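Local coordinates for exopolysaccharide biosynthesis protein (Pantoea stewartii subsp. stewartii DC283, PDB 6TGF), which modifies the bacterium's glycan biofilm, probably by hydrolysing exopolysaccharide, and has a bacteriophage tailspike-like parallel beta-helix fold, at residues L71-A76 with N85-F90; S78-P83 with S127-L132; G452-G457 with S478-R483; N471-W476 with S491-S496; F564-F569 with R585-R590. All blocks are in the same frame, centred on the assembly; numbering follows the deposited sequence.

Contact 1 of 5, residues L71-A76 with N85-F90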
# COMPACT_ATOMS: atom_id res chain seq x y z
N LEU B 71 7.93 -18.24 -66.55
CA LEU B 71 6.78 -17.64 -65.83
C LEU B 71 5.55 -17.64 -66.75
O LEU B 71 5.68 -17.23 -67.92
CB LEU B 71 7.15 -16.21 -65.40
CG LEU B 71 6.05 -15.41 -64.70
CD1 LEU B 71 5.65 -16.06 -63.38
CD2 LEU B 71 6.50 -13.98 -64.47
N TRP B 72 4.41 -18.10 -66.23
CA TRP B 72 3.08 -18.12 -66.91
C TRP B 72 2.11 -17.22 -66.14
O TRP B 72 2.05 -17.34 -64.90
CB TRP B 72 2.54 -19.55 -67.01
CG TRP B 72 3.16 -20.41 -68.06
CD1 TRP B 72 2.78 -20.52 -69.37
CD2 TRP B 72 4.26 -21.32 -67.89
NE1 TRP B 72 3.57 -21.43 -70.02
CE2 TRP B 72 4.48 -21.94 -69.13
CE3 TRP B 72 5.07 -21.67 -66.80
CZ2 TRP B 72 5.50 -22.88 -69.33
CZ3 TRP B 72 6.07 -22.60 -66.99
CH2 TRP B 72 6.28 -23.20 -68.24
N ILE B 73 1.37 -16.37 -66.85
CA ILE B 73 0.22 -15.57 -66.32
C ILE B 73 -1.03 -16.02 -67.07
O ILE B 73 -1.15 -15.71 -68.27
CB ILE B 73 0.46 -14.05 -66.47
CG1 ILE B 73 1.89 -13.64 -66.11
CG2 ILE B 73 -0.57 -13.26 -65.69
CD1 ILE B 73 2.26 -13.86 -64.66
N GLY B 74 -1.92 -16.76 -66.40
CA GLY B 74 -3.11 -17.39 -67.01
C GLY B 74 -4.41 -16.88 -66.40
O GLY B 74 -4.34 -16.11 -65.43
N ARG B 75 -5.54 -17.31 -66.96
CA ARG B 75 -6.91 -16.94 -66.49
C ARG B 75 -7.11 -17.46 -65.07
O ARG B 75 -6.67 -18.59 -64.78
CB ARG B 75 -7.98 -17.53 -67.41
CG ARG B 75 -9.38 -16.99 -67.15
CD ARG B 75 -10.48 -17.80 -67.80
NE ARG B 75 -9.98 -18.71 -68.82
CZ ARG B 75 -9.88 -20.03 -68.69
NH1 ARG B 75 -10.26 -20.64 -67.58
NH2 ARG B 75 -9.40 -20.74 -69.70
N ALA B 76 -7.76 -16.66 -64.22
CA ALA B 76 -8.12 -17.01 -62.83
C ALA B 76 -8.99 -18.28 -62.84
O ALA B 76 -10.03 -18.27 -63.53
CB ALA B 76 -8.82 -15.86 -62.16
N ASN B 85 -4.95 -21.17 -71.79
CA ASN B 85 -5.14 -20.62 -70.41
C ASN B 85 -4.34 -19.32 -70.23
O ASN B 85 -4.64 -18.60 -69.26
CB ASN B 85 -4.76 -21.65 -69.34
CG ASN B 85 -5.77 -22.78 -69.22
OD1 ASN B 85 -6.82 -22.75 -69.86
ND2 ASN B 85 -5.47 -23.77 -68.41
N GLN B 86 -3.37 -19.03 -71.11
CA GLN B 86 -2.52 -17.81 -71.03
C GLN B 86 -3.36 -16.58 -71.39
O GLN B 86 -4.03 -16.61 -72.44
CB GLN B 86 -1.32 -17.91 -71.98
CG GLN B 86 -0.29 -18.96 -71.57
CD GLN B 86 -0.63 -20.35 -72.06
OE1 GLN B 86 -1.12 -20.54 -73.18
NE2 GLN B 86 -0.37 -21.34 -71.23
N ILE B 87 -3.32 -15.54 -70.55
CA ILE B 87 -3.99 -14.22 -70.78
C ILE B 87 -2.93 -13.22 -71.25
O ILE B 87 -1.75 -13.42 -71.01
CB ILE B 87 -4.74 -13.73 -69.52
CG1 ILE B 87 -3.81 -13.45 -68.34
CG2 ILE B 87 -5.84 -14.72 -69.15
CD1 ILE B 87 -4.42 -12.56 -67.28
N PRO B 88 -3.32 -12.13 -71.95
CA PRO B 88 -2.35 -11.15 -72.44
C PRO B 88 -1.59 -10.46 -71.30
O PRO B 88 -2.22 -10.01 -70.35
CB PRO B 88 -3.19 -10.14 -73.24
CG PRO B 88 -4.61 -10.33 -72.75
CD PRO B 88 -4.70 -11.78 -72.31
N VAL B 89 -0.26 -10.42 -71.41
CA VAL B 89 0.68 -9.70 -70.50
C VAL B 89 1.45 -8.68 -71.33
O VAL B 89 1.94 -9.05 -72.42
CB VAL B 89 1.64 -10.68 -69.79
CG1 VAL B 89 2.49 -9.98 -68.74
CG2 VAL B 89 0.91 -11.86 -69.18
N PHE B 90 1.54 -7.44 -70.84
CA PHE B 90 2.22 -6.30 -71.52
C PHE B 90 3.44 -5.87 -70.69
O PHE B 90 3.28 -5.59 -69.49
CB PHE B 90 1.23 -5.16 -71.75
CG PHE B 90 -0.08 -5.59 -72.33
CD1 PHE B 90 -0.22 -5.85 -73.68
CD2 PHE B 90 -1.19 -5.77 -71.52
CE1 PHE B 90 -1.43 -6.26 -74.21
CE2 PHE B 90 -2.40 -6.19 -72.05
CZ PHE B 90 -2.52 -6.43 -73.40
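Ile73 and Val89 cross at about a right angle, with Ile73 CB 3.5 Å from Val89 CG2. Val89 has CG1 anti to its backbone N (chi1 -173°), and CG2 is the methyl turned to the isoleucine. Ile87 approaches the same side chain obliquely, its CG1 lying 4.2 Å from Ile73 CG2, while its other branch, CG2, rests on the backbone N of Arg75 at 3.4 Å. Branched aliphatic residues suit this place because strands 69-74 and 89-92 belong to two different antiparallel sheets of the head-binding region, and these side chains pack where the two sheets approach each other. Trp72 and Gln86 lie side by side and point the same way, the indole and amide planes 52° apart and Gln86 NE2 3.7 Å from Trp72 CD1; that amide nitrogen is held by Ala80 O. Asn85 likewise gives its ND2 to Asp79 O. Gly74, without a side chain, lets the Asn85 carbonyl come up to its CA. Hydrogen bonds run from Ile87 N to Ile73 O (3.2 Å) and from Arg75 N to Asn85 O (2.8 Å). The backbones thus pair with each other, while side-chain amides tie segment 85-90 to the preceding turn.

Contact 2 of 5, residues S78-P83 with S127-L132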
# COMPACT_ATOMS: atom_id res chain seq x y z
N SER B 78 -7.55 -21.52 -63.44
CA SER B 78 -6.91 -22.49 -64.38
C SER B 78 -5.42 -22.67 -64.03
O SER B 78 -4.87 -21.80 -63.34
CB SER B 78 -7.07 -22.03 -65.80
OG SER B 78 -6.27 -20.89 -66.06
N ASP B 79 -4.82 -23.76 -64.50
CA ASP B 79 -3.34 -23.93 -64.58
C ASP B 79 -2.85 -23.09 -65.76
O ASP B 79 -3.20 -23.42 -66.91
CB ASP B 79 -2.95 -25.41 -64.72
CG ASP B 79 -1.45 -25.66 -64.80
OD1 ASP B 79 -0.68 -24.68 -64.66
OD2 ASP B 79 -1.06 -26.82 -65.00
N ALA B 80 -2.07 -22.04 -65.48
CA ALA B 80 -1.64 -21.00 -66.45
C ALA B 80 -0.71 -21.59 -67.52
O ALA B 80 -0.54 -20.94 -68.57
CB ALA B 80 -0.97 -19.86 -65.72
N ARG B 81 -0.14 -22.77 -67.27
CA ARG B 81 0.85 -23.44 -68.17
C ARG B 81 0.13 -24.14 -69.33
O ARG B 81 0.75 -24.27 -70.41
CB ARG B 81 1.69 -24.45 -67.40
CG ARG B 81 2.36 -23.90 -66.15
CD ARG B 81 3.49 -24.79 -65.68
NE ARG B 81 3.03 -26.14 -65.39
CZ ARG B 81 2.47 -26.53 -64.24
NH1 ARG B 81 2.29 -25.67 -63.25
NH2 ARG B 81 2.08 -27.78 -64.10
N GLN B 82 -1.11 -24.57 -69.12
CA GLN B 82 -1.86 -25.46 -70.05
C GLN B 82 -2.33 -24.68 -71.28
O GLN B 82 -2.56 -23.48 -71.19
CB GLN B 82 -3.03 -26.12 -69.32
CG GLN B 82 -2.58 -27.13 -68.27
CD GLN B 82 -3.74 -27.75 -67.52
OE1 GLN B 82 -4.83 -27.21 -67.46
NE2 GLN B 82 -3.49 -28.91 -66.94
N PRO B 83 -2.47 -25.34 -72.45
CA PRO B 83 -2.93 -24.69 -73.68
C PRO B 83 -4.29 -23.98 -73.55
O PRO B 83 -5.22 -24.58 -73.06
CB PRO B 83 -3.05 -25.83 -74.70
CG PRO B 83 -2.99 -27.11 -73.89
CD PRO B 83 -2.17 -26.77 -72.66
N SER B 127 -6.83 -10.17 -61.46
CA SER B 127 -7.39 -11.54 -61.35
C SER B 127 -6.71 -12.42 -62.41
O SER B 127 -7.03 -12.27 -63.60
CB SER B 127 -8.89 -11.54 -61.51
OG SER B 127 -9.43 -12.80 -61.18
N HIS B 128 -5.79 -13.30 -61.98
CA HIS B 128 -5.01 -14.19 -62.87
C HIS B 128 -4.48 -15.40 -62.10
O HIS B 128 -4.24 -15.28 -60.88
CB HIS B 128 -3.86 -13.42 -63.55
CG HIS B 128 -2.83 -12.91 -62.59
ND1 HIS B 128 -2.91 -11.66 -62.02
CD2 HIS B 128 -1.70 -13.48 -62.12
CE1 HIS B 128 -1.87 -11.48 -61.23
NE2 HIS B 128 -1.11 -12.58 -61.27
N ALA B 129 -4.32 -16.53 -62.80
CA ALA B 129 -3.50 -17.69 -62.38
C ALA B 129 -2.03 -17.37 -62.67
O ALA B 129 -1.78 -16.65 -63.65
CB ALA B 129 -3.95 -18.93 -63.10
N MET B 130 -1.11 -17.89 -61.86
CA MET B 130 0.35 -17.70 -62.04
C MET B 130 1.07 -19.03 -61.77
O MET B 130 0.78 -19.66 -60.73
CB MET B 130 0.89 -16.62 -61.10
CG MET B 130 2.30 -16.18 -61.44
SD MET B 130 2.99 -15.06 -60.19
CE MET B 130 2.37 -13.49 -60.78
N ALA B 131 1.96 -19.42 -62.68
CA ALA B 131 2.76 -20.67 -62.61
C ALA B 131 4.23 -20.34 -62.90
O ALA B 131 4.50 -19.62 -63.87
CB ALA B 131 2.22 -21.68 -63.59
N LEU B 132 5.14 -20.85 -62.06
CA LEU B 132 6.61 -20.72 -62.22
C LEU B 132 7.23 -22.12 -62.26
O LEU B 132 7.00 -22.89 -61.30
CB LEU B 132 7.18 -19.89 -61.07
CG LEU B 132 8.68 -19.62 -61.13
CD1 LEU B 132 9.05 -18.77 -62.34
CD2 LEU B 132 9.15 -18.94 -59.85
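Ala80 sets its methyl against Ala129 and Ala131, where a type I beta turn from Asp79 to Gln82 lies on one face of a four-stranded antiparallel sheet in the head-binding region. The apolar, buried part of the contact is made by these three methyls together with Arg81 CG. Ala80 CB is 4.1 Å from Ala129 CB and 4.2 Å from Ala131 CB, two methyls that strand 129-134 presents on the same face because they are two residues apart. Small side chains suit it, since they let the turn lie close to the strand. Arg81 CG continues the packing, 3.4 Å from Ala131 CB. No hydrogen bond crosses between the segments; the strand keeps its backbone bonds for Gly74 and Trp72 on one side and for strand 139-143 and Val146 on the other. Toward solvent the contact thins out, and Gln82 is exposed and beyond the strand's reach. The turn is steadied from within by an Asx turn, in which Arg81 N donates to Asp79 OD1 (3.3 Å) from above the carboxylate plane. Arg81 NE forms a salt bridge with Glu133. Arg81 NH2 also pairs by charge alone with Asp79 OD2, 3.4 Å away, the oxygen lying over one face of the guanidinium.

Contact 3 of 5, residues G452-G457 with S478-R483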
# COMPACT_ATOMS: atom_id res chain seq x y z
N GLY B 452 1.82 23.70 -1.91
CA GLY B 452 0.62 23.89 -2.76
C GLY B 452 -0.65 24.08 -1.95
O GLY B 452 -0.57 24.61 -0.82
N ASP B 453 -1.78 23.67 -2.52
CA ASP B 453 -3.15 23.94 -2.01
C ASP B 453 -3.93 22.63 -1.90
O ASP B 453 -4.18 22.00 -2.94
CB ASP B 453 -3.87 24.94 -2.92
CG ASP B 453 -5.26 25.33 -2.44
OD1 ASP B 453 -5.49 25.28 -1.22
OD2 ASP B 453 -6.10 25.67 -3.30
N ILE B 454 -4.30 22.24 -0.67
CA ILE B 454 -5.24 21.12 -0.37
C ILE B 454 -6.37 21.66 0.51
O ILE B 454 -6.91 20.90 1.33
CB ILE B 454 -4.50 19.93 0.27
CG1 ILE B 454 -3.86 20.28 1.61
CG2 ILE B 454 -3.49 19.35 -0.71
CD1 ILE B 454 -3.56 19.08 2.48
N SER B 455 -6.74 22.94 0.32
CA SER B 455 -7.79 23.65 1.09
C SER B 455 -9.17 23.04 0.79
O SER B 455 -9.33 22.45 -0.30
CB SER B 455 -7.77 25.13 0.78
OG SER B 455 -7.96 25.36 -0.61
N ASN B 456 -10.10 23.17 1.73
CA ASN B 456 -11.52 22.72 1.61
C ASN B 456 -11.57 21.22 1.28
O ASN B 456 -12.55 20.78 0.66
CB ASN B 456 -12.27 23.55 0.56
CG ASN B 456 -12.60 24.94 1.04
OD1 ASN B 456 -13.24 25.10 2.08
ND2 ASN B 456 -12.19 25.95 0.29
N GLY B 457 -10.56 20.46 1.72
CA GLY B 457 -10.38 19.03 1.38
C GLY B 457 -10.77 18.12 2.53
O GLY B 457 -11.27 18.62 3.56
N SER B 478 -9.61 22.69 5.60
CA SER B 478 -9.34 21.31 5.14
C SER B 478 -9.47 20.33 6.32
O SER B 478 -8.88 20.60 7.38
CB SER B 478 -7.98 21.20 4.49
OG SER B 478 -7.92 20.06 3.65
N ARG B 479 -10.23 19.25 6.13
CA ARG B 479 -10.52 18.23 7.17
C ARG B 479 -9.38 17.20 7.18
O ARG B 479 -9.48 16.20 6.43
CB ARG B 479 -11.88 17.58 6.89
CG ARG B 479 -13.04 18.57 6.81
CD ARG B 479 -14.32 17.91 6.34
NE ARG B 479 -14.33 17.63 4.91
CZ ARG B 479 -15.22 16.85 4.29
NH1 ARG B 479 -16.19 16.26 4.97
NH2 ARG B 479 -15.14 16.67 2.99
N LEU B 480 -8.35 17.44 7.98
CA LEU B 480 -7.10 16.63 8.00
C LEU B 480 -7.19 15.55 9.09
O LEU B 480 -7.80 15.81 10.14
CB LEU B 480 -5.90 17.55 8.24
CG LEU B 480 -5.78 18.74 7.30
CD1 LEU B 480 -4.44 19.45 7.49
CD2 LEU B 480 -5.95 18.33 5.84
N ASN B 481 -6.61 14.38 8.81
CA ASN B 481 -6.51 13.21 9.74
C ASN B 481 -5.09 12.64 9.59
O ASN B 481 -4.88 11.79 8.71
CB ASN B 481 -7.61 12.19 9.44
CG ASN B 481 -7.84 11.21 10.57
OD1 ASN B 481 -6.97 10.98 11.40
ND2 ASN B 481 -9.03 10.61 10.60
N THR B 482 -4.14 13.12 10.41
CA THR B 482 -2.68 13.04 10.12
C THR B 482 -1.94 12.21 11.18
O THR B 482 -2.39 12.18 12.34
CB THR B 482 -2.07 14.45 10.01
OG1 THR B 482 -1.84 14.96 11.32
CG2 THR B 482 -2.95 15.41 9.23
N ARG B 483 -0.84 11.57 10.76
CA ARG B 483 0.14 10.90 11.65
C ARG B 483 1.56 11.17 11.14
O ARG B 483 1.78 11.13 9.92
CB ARG B 483 -0.09 9.38 11.70
CG ARG B 483 -1.39 8.97 12.36
CD ARG B 483 -1.46 7.47 12.57
NE ARG B 483 -1.36 6.75 11.31
CZ ARG B 483 -1.18 5.44 11.19
NH1 ARG B 483 -1.06 4.67 12.26
NH2 ARG B 483 -1.11 4.89 9.98
O HOH W 1 -13.58 17.90 1.14
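At a corner of the parallel beta-helix, where the turn following strand 450-453 stacks on the start of strand 479-488 in the next coil, Ser478 plugs into the backbone of residues 454-457. Its OG, anti to the backbone N (chi1 -159°), donates to Ile454 O at 2.7 Å and accepts a weak bond from Gly457 N at 3.3 Å. A serine suits the place, because one hydroxyl serves a carbonyl and an N-H of the same turn, and Gly457 offers no side chain against it. Next to it, Arg479 N makes a nearly straight bond to Gly457 O (2.8 Å, 172°), coming from above the carbonyl plane. The bend of the arginine at chi3 (-75°) carries NE back to the same oxygen for a further, weak bond. On the inner side Ile454 and Leu480 cross at about a right angle, Ile454 CD1 to Leu480 CD2 4.2 Å, an apolar contact suited to the interior of the coil. Asp453 shapes the turn through an Asx turn to Ser455 N, and the side chain of Asn456 is held by Trp502 N and Asp500 O. A water finishes the join, accepting from Arg479 NH2 at 2.7 Å and donating to Asn456 O at 3.1 Å.

Contact 4 of 5, residues N471-W476 with S491-S496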
# COMPACT_ATOMS: atom_id res chain seq x y z
N ASN B 471 7.06 28.63 1.71
CA ASN B 471 5.66 28.93 2.10
C ASN B 471 5.02 27.69 2.72
O ASN B 471 5.51 26.57 2.52
CB ASN B 471 4.85 29.43 0.90
CG ASN B 471 5.39 30.73 0.34
OD1 ASN B 471 5.48 31.73 1.06
ND2 ASN B 471 5.77 30.73 -0.92
N PRO B 472 3.93 27.84 3.50
CA PRO B 472 3.21 26.68 4.03
C PRO B 472 2.39 25.96 2.95
O PRO B 472 2.02 26.58 1.97
CB PRO B 472 2.27 27.29 5.08
CG PRO B 472 2.03 28.70 4.59
CD PRO B 472 3.34 29.11 3.94
N LEU B 473 2.14 24.66 3.15
CA LEU B 473 1.07 23.91 2.44
C LEU B 473 -0.27 24.54 2.86
O LEU B 473 -0.58 24.50 4.07
CB LEU B 473 1.15 22.43 2.81
CG LEU B 473 0.01 21.55 2.29
CD1 LEU B 473 -0.01 21.52 0.77
CD2 LEU B 473 0.13 20.13 2.84
N ILE B 474 -1.00 25.12 1.91
CA ILE B 474 -2.31 25.80 2.17
C ILE B 474 -3.38 24.71 2.34
O ILE B 474 -3.66 24.00 1.36
CB ILE B 474 -2.66 26.80 1.05
CG1 ILE B 474 -1.56 27.85 0.84
CG2 ILE B 474 -4.01 27.44 1.31
CD1 ILE B 474 -1.33 28.76 2.03
N ALA B 475 -3.95 24.60 3.55
CA ALA B 475 -4.98 23.60 3.91
C ALA B 475 -6.15 24.30 4.63
O ALA B 475 -6.63 23.76 5.64
CB ALA B 475 -4.36 22.52 4.77
N TRP B 476 -6.58 25.46 4.10
CA TRP B 476 -7.67 26.29 4.69
C TRP B 476 -8.98 25.50 4.67
O TRP B 476 -9.33 24.97 3.60
CB TRP B 476 -7.82 27.62 3.93
CG TRP B 476 -6.61 28.51 3.96
CD1 TRP B 476 -5.63 28.54 4.91
CD2 TRP B 476 -6.27 29.52 3.00
NE1 TRP B 476 -4.70 29.49 4.59
CE2 TRP B 476 -5.07 30.11 3.43
CE3 TRP B 476 -6.87 29.98 1.82
CZ2 TRP B 476 -4.45 31.14 2.71
CZ3 TRP B 476 -6.26 31.00 1.11
CH2 TRP B 476 -5.06 31.57 1.56
N SER B 491 9.29 25.01 7.48
CA SER B 491 8.15 24.45 6.71
C SER B 491 6.98 24.24 7.67
O SER B 491 7.24 23.90 8.84
CB SER B 491 8.53 23.17 6.03
OG SER B 491 9.71 23.33 5.26
N TRP B 492 5.74 24.45 7.21
CA TRP B 492 4.52 24.19 8.03
C TRP B 492 3.28 24.00 7.15
O TRP B 492 3.37 24.25 5.93
CB TRP B 492 4.32 25.29 9.09
CG TRP B 492 4.13 26.67 8.55
CD1 TRP B 492 5.04 27.43 7.88
CD2 TRP B 492 2.96 27.49 8.70
NE1 TRP B 492 4.51 28.66 7.57
CE2 TRP B 492 3.23 28.73 8.06
CE3 TRP B 492 1.70 27.31 9.28
CZ2 TRP B 492 2.30 29.76 8.00
CZ3 TRP B 492 0.77 28.33 9.22
CH2 TRP B 492 1.07 29.53 8.59
N ILE B 493 2.19 23.54 7.76
CA ILE B 493 0.85 23.36 7.13
C ILE B 493 -0.10 24.38 7.74
O ILE B 493 -0.33 24.31 8.97
CB ILE B 493 0.35 21.91 7.32
CG1 ILE B 493 1.34 20.88 6.77
CG2 ILE B 493 -1.04 21.74 6.70
CD1 ILE B 493 1.08 19.47 7.23
N ASP B 494 -0.61 25.31 6.93
CA ASP B 494 -1.62 26.33 7.33
C ASP B 494 -3.01 25.69 7.24
O ASP B 494 -3.55 25.63 6.12
CB ASP B 494 -1.49 27.59 6.48
CG ASP B 494 -2.32 28.76 6.98
OD1 ASP B 494 -3.20 28.54 7.83
OD2 ASP B 494 -2.08 29.89 6.51
N ASN B 495 -3.54 25.22 8.37
CA ASN B 495 -4.88 24.57 8.48
C ASN B 495 -5.86 25.55 9.13
O ASN B 495 -6.75 25.09 9.87
CB ASN B 495 -4.78 23.24 9.24
CG ASN B 495 -6.00 22.36 9.08
OD1 ASN B 495 -6.23 21.46 9.89
ND2 ASN B 495 -6.79 22.58 8.04
N SER B 496 -5.72 26.85 8.85
CA SER B 496 -6.53 27.95 9.42
C SER B 496 -7.86 28.06 8.65
O SER B 496 -8.12 27.20 7.80
CB SER B 496 -5.77 29.25 9.41
OG SER B 496 -5.59 29.73 8.08
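Pro472 lies over one face of the Trp492 indole, its CB 3.5 Å from the centroid of the five-membered ring and only 15° off the ring normal, a CH-pi contact. The rigid pyrrolidine and the broad indole run side by side and point the same way, and CG of the proline also touches the six-membered ring at CZ2. Leu473 and Ile493 are likewise aligned, Leu473 CD2 to Ile493 CG1 4.2 Å, and Ala475 CB meets Ile493 CG2 at 3.9 Å. On the face of Ile474 and Asp494, opposite that of Leu473 and Ile493, Trp476 turns its edge to Asp494: NE1 donates a weak but nearly straight bond to OD2 at 3.3 Å, with the ring and carboxylate planes 82° apart. Strands 473-474 and 493-494 are parallel neighbours on successive coils of the beta-helix, and the backbone bonds Leu473 N to Trp492 O, Asp494 N to Leu473 O (3.0 Å) and Ala475 N to Asp494 O (2.8 Å) zip them together. Beyond them Asn495 ND2 donates to Ala475 O at 2.7 Å, the carbonyl lying near the amide plane, and also to Ser478 O, while its OD1 accepts from Ser510. Asp494, with CG anti to the backbone N (chi1 -171°), is steadied at OD1 by both the N and the OG of Ser496, the first bond making an Asx turn. Ile474 CG2 sits over the centre of the Trp476 ring, and Leu466 packs on both Leu473 and Ile493.

Contact 5 of 5, residues F564-F569 with R585-R590. With EDO (1,2-ethanediol), chain C.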
# COMPACT_ATOMS: atom_id res chain seq x y z
N PHE B 564 -6.17 10.76 41.85
CA PHE B 564 -7.53 10.15 41.88
C PHE B 564 -7.46 8.80 42.59
O PHE B 564 -6.48 8.06 42.37
CB PHE B 564 -8.10 10.01 40.47
CG PHE B 564 -9.45 9.36 40.42
CD1 PHE B 564 -10.58 10.04 40.86
CD2 PHE B 564 -9.61 8.07 39.95
CE1 PHE B 564 -11.83 9.45 40.83
CE2 PHE B 564 -10.86 7.47 39.91
CZ PHE B 564 -11.97 8.16 40.35
N GLY B 565 -8.48 8.49 43.40
CA GLY B 565 -8.53 7.31 44.28
C GLY B 565 -8.58 7.73 45.74
O GLY B 565 -8.52 8.95 45.99
N GLN B 566 -8.67 6.77 46.67
CA GLN B 566 -8.89 7.05 48.11
C GLN B 566 -8.02 6.15 48.99
O GLN B 566 -7.49 5.14 48.48
CB GLN B 566 -10.37 6.86 48.46
CG GLN B 566 -10.83 5.42 48.40
CD GLN B 566 -12.11 5.21 49.17
OE1 GLN B 566 -13.20 5.51 48.69
NE2 GLN B 566 -11.98 4.70 50.39
N SER B 567 -7.89 6.53 50.27
CA SER B 567 -7.29 5.72 51.36
C SER B 567 -8.38 4.85 52.00
O SER B 567 -9.55 5.29 52.02
CB SER B 567 -6.62 6.60 52.38
OG SER B 567 -6.25 5.86 53.54
N GLN B 568 -8.01 3.66 52.49
CA GLN B 568 -8.91 2.62 53.06
C GLN B 568 -9.70 1.96 51.92
O GLN B 568 -9.92 2.62 50.88
CB GLN B 568 -9.88 3.21 54.08
CG GLN B 568 -9.23 4.08 55.15
CD GLN B 568 -8.25 3.33 56.02
OE1 GLN B 568 -8.32 2.11 56.16
NE2 GLN B 568 -7.32 4.06 56.61
N PHE B 569 -10.09 0.70 52.12
CA PHE B 569 -11.04 -0.05 51.25
C PHE B 569 -11.82 -1.07 52.09
O PHE B 569 -12.26 -2.10 51.53
CB PHE B 569 -10.28 -0.72 50.09
CG PHE B 569 -9.10 -1.55 50.52
CD1 PHE B 569 -7.85 -0.97 50.68
CD2 PHE B 569 -9.23 -2.90 50.78
CE1 PHE B 569 -6.76 -1.73 51.08
CE2 PHE B 569 -8.14 -3.66 51.17
CZ PHE B 569 -6.91 -3.08 51.32
N ARG B 585 -15.59 7.31 57.68
CA ARG B 585 -15.79 6.19 56.72
C ARG B 585 -16.53 6.73 55.49
O ARG B 585 -17.74 6.99 55.59
CB ARG B 585 -16.59 5.06 57.36
CG ARG B 585 -15.92 4.41 58.57
CD ARG B 585 -16.61 3.11 58.93
NE ARG B 585 -16.30 2.66 60.28
CZ ARG B 585 -15.45 1.68 60.61
NH1 ARG B 585 -14.80 1.01 59.68
NH2 ARG B 585 -15.26 1.38 61.88
N ASN B 586 -15.81 6.90 54.37
CA ASN B 586 -16.34 7.51 53.13
C ASN B 586 -15.92 6.66 51.92
O ASN B 586 -14.86 6.01 51.99
CB ASN B 586 -15.84 8.96 52.98
CG ASN B 586 -16.85 9.87 52.31
OD1 ASN B 586 -17.73 9.42 51.58
ND2 ASN B 586 -16.73 11.17 52.57
N THR B 587 -16.75 6.66 50.87
CA THR B 587 -16.41 6.14 49.52
C THR B 587 -16.13 7.34 48.60
O THR B 587 -16.84 8.36 48.73
CB THR B 587 -17.51 5.23 48.96
OG1 THR B 587 -17.75 4.19 49.90
CG2 THR B 587 -17.14 4.63 47.62
N GLY B 588 -15.12 7.22 47.73
CA GLY B 588 -14.63 8.30 46.87
C GLY B 588 -13.55 9.11 47.56
O GLY B 588 -13.36 8.92 48.78
N GLY B 589 -12.87 9.99 46.82
CA GLY B 589 -11.81 10.87 47.33
C GLY B 589 -10.74 11.14 46.29
O GLY B 589 -10.78 10.51 45.22
N ARG B 590 -9.82 12.05 46.60
CA ARG B 590 -8.69 12.47 45.73
C ARG B 590 -7.85 13.53 46.45
O ARG B 590 -8.35 14.13 47.42
CB ARG B 590 -9.21 13.06 44.41
CG ARG B 590 -10.26 14.15 44.58
CD ARG B 590 -10.39 15.05 43.38
NE ARG B 590 -10.74 14.33 42.16
CZ ARG B 590 -11.96 13.90 41.84
NH1 ARG B 590 -12.99 14.10 42.66
NH2 ARG B 590 -12.15 13.26 40.70
C1 EDO C . -7.76 -2.95 55.82
O1 EDO C . -6.48 -3.31 55.34
C2 EDO C . -7.95 -1.48 55.95
O2 EDO C . -8.81 -0.90 54.97
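Gln566 and Gly588 make the one hydrogen bond between the segments: Gly588 N donates to Gln566 OE1 at 2.7 Å. Beyond CG the glutamine chain is extended, which carries the amide across to Gly588. From the other end of the amide, NE2 donates to Ser567 O and to Gln568 O, 3.0 Å each, both oxygens tilted from the amide plane. A glutamine suits this place because a single buried amide serves the backbones of both segments. Contacts of the main chain come next. Phe564 and Arg590 form an antiparallel non-hydrogen-bonded pair with their CA atoms 4.6 Å apart, and Arg590 CA approaches Gly565 O at 3.5 Å in a CA-H...O contact. At the backbone angles of Gly565 and Gly589 (phi 116° and 148°) a CB would press on the preceding carbonyl O, so glycine suits both. Among the charged and aromatic groups, Arg590 NH2 comes obliquely to Phe564 CD1 at 3.6 Å; the charge of Arg590 is met by Glu562, Glu609 and, across the trimer, Glu560 of the third subunit. An ethanediol, probably from the crystallisation liquor, places O2 over one face of Phe569. The contact lies where strands 558-564 and 589-597, neighbours in a five-stranded antiparallel sheet, come together at the mouth of the loop joining them, with strand 637-646 beyond the first, strand 602-610 beyond the second, and the third subunit packed against it.

Overall arrangement
The five contacts sample three regions of a long, trimeric, tailspike-like protein. Contacts 1 and 2 lie in the head-binding region, their centres 6 Å apart; their segments alternate along the chain and share the sheet of strands 69-74 and 129-134. Their centres lie about 80 to 85 Å from those of contacts 3 and 4. These two, with centres 9 Å apart, also interleave in sequence and stack successive coils of the parallel beta-helix, joined by the bonds Ile454 N to Ile474 O (2.8 Å) and Asn456 N to Trp476 O (2.7 Å). Contact 5 comes last, in an antiparallel sheet 47 Å from contact 3 and 120 Å from contact 1, centre to centre. Contacts 3 and 5 also meet other subunits, consistent with a trimer held at several levels.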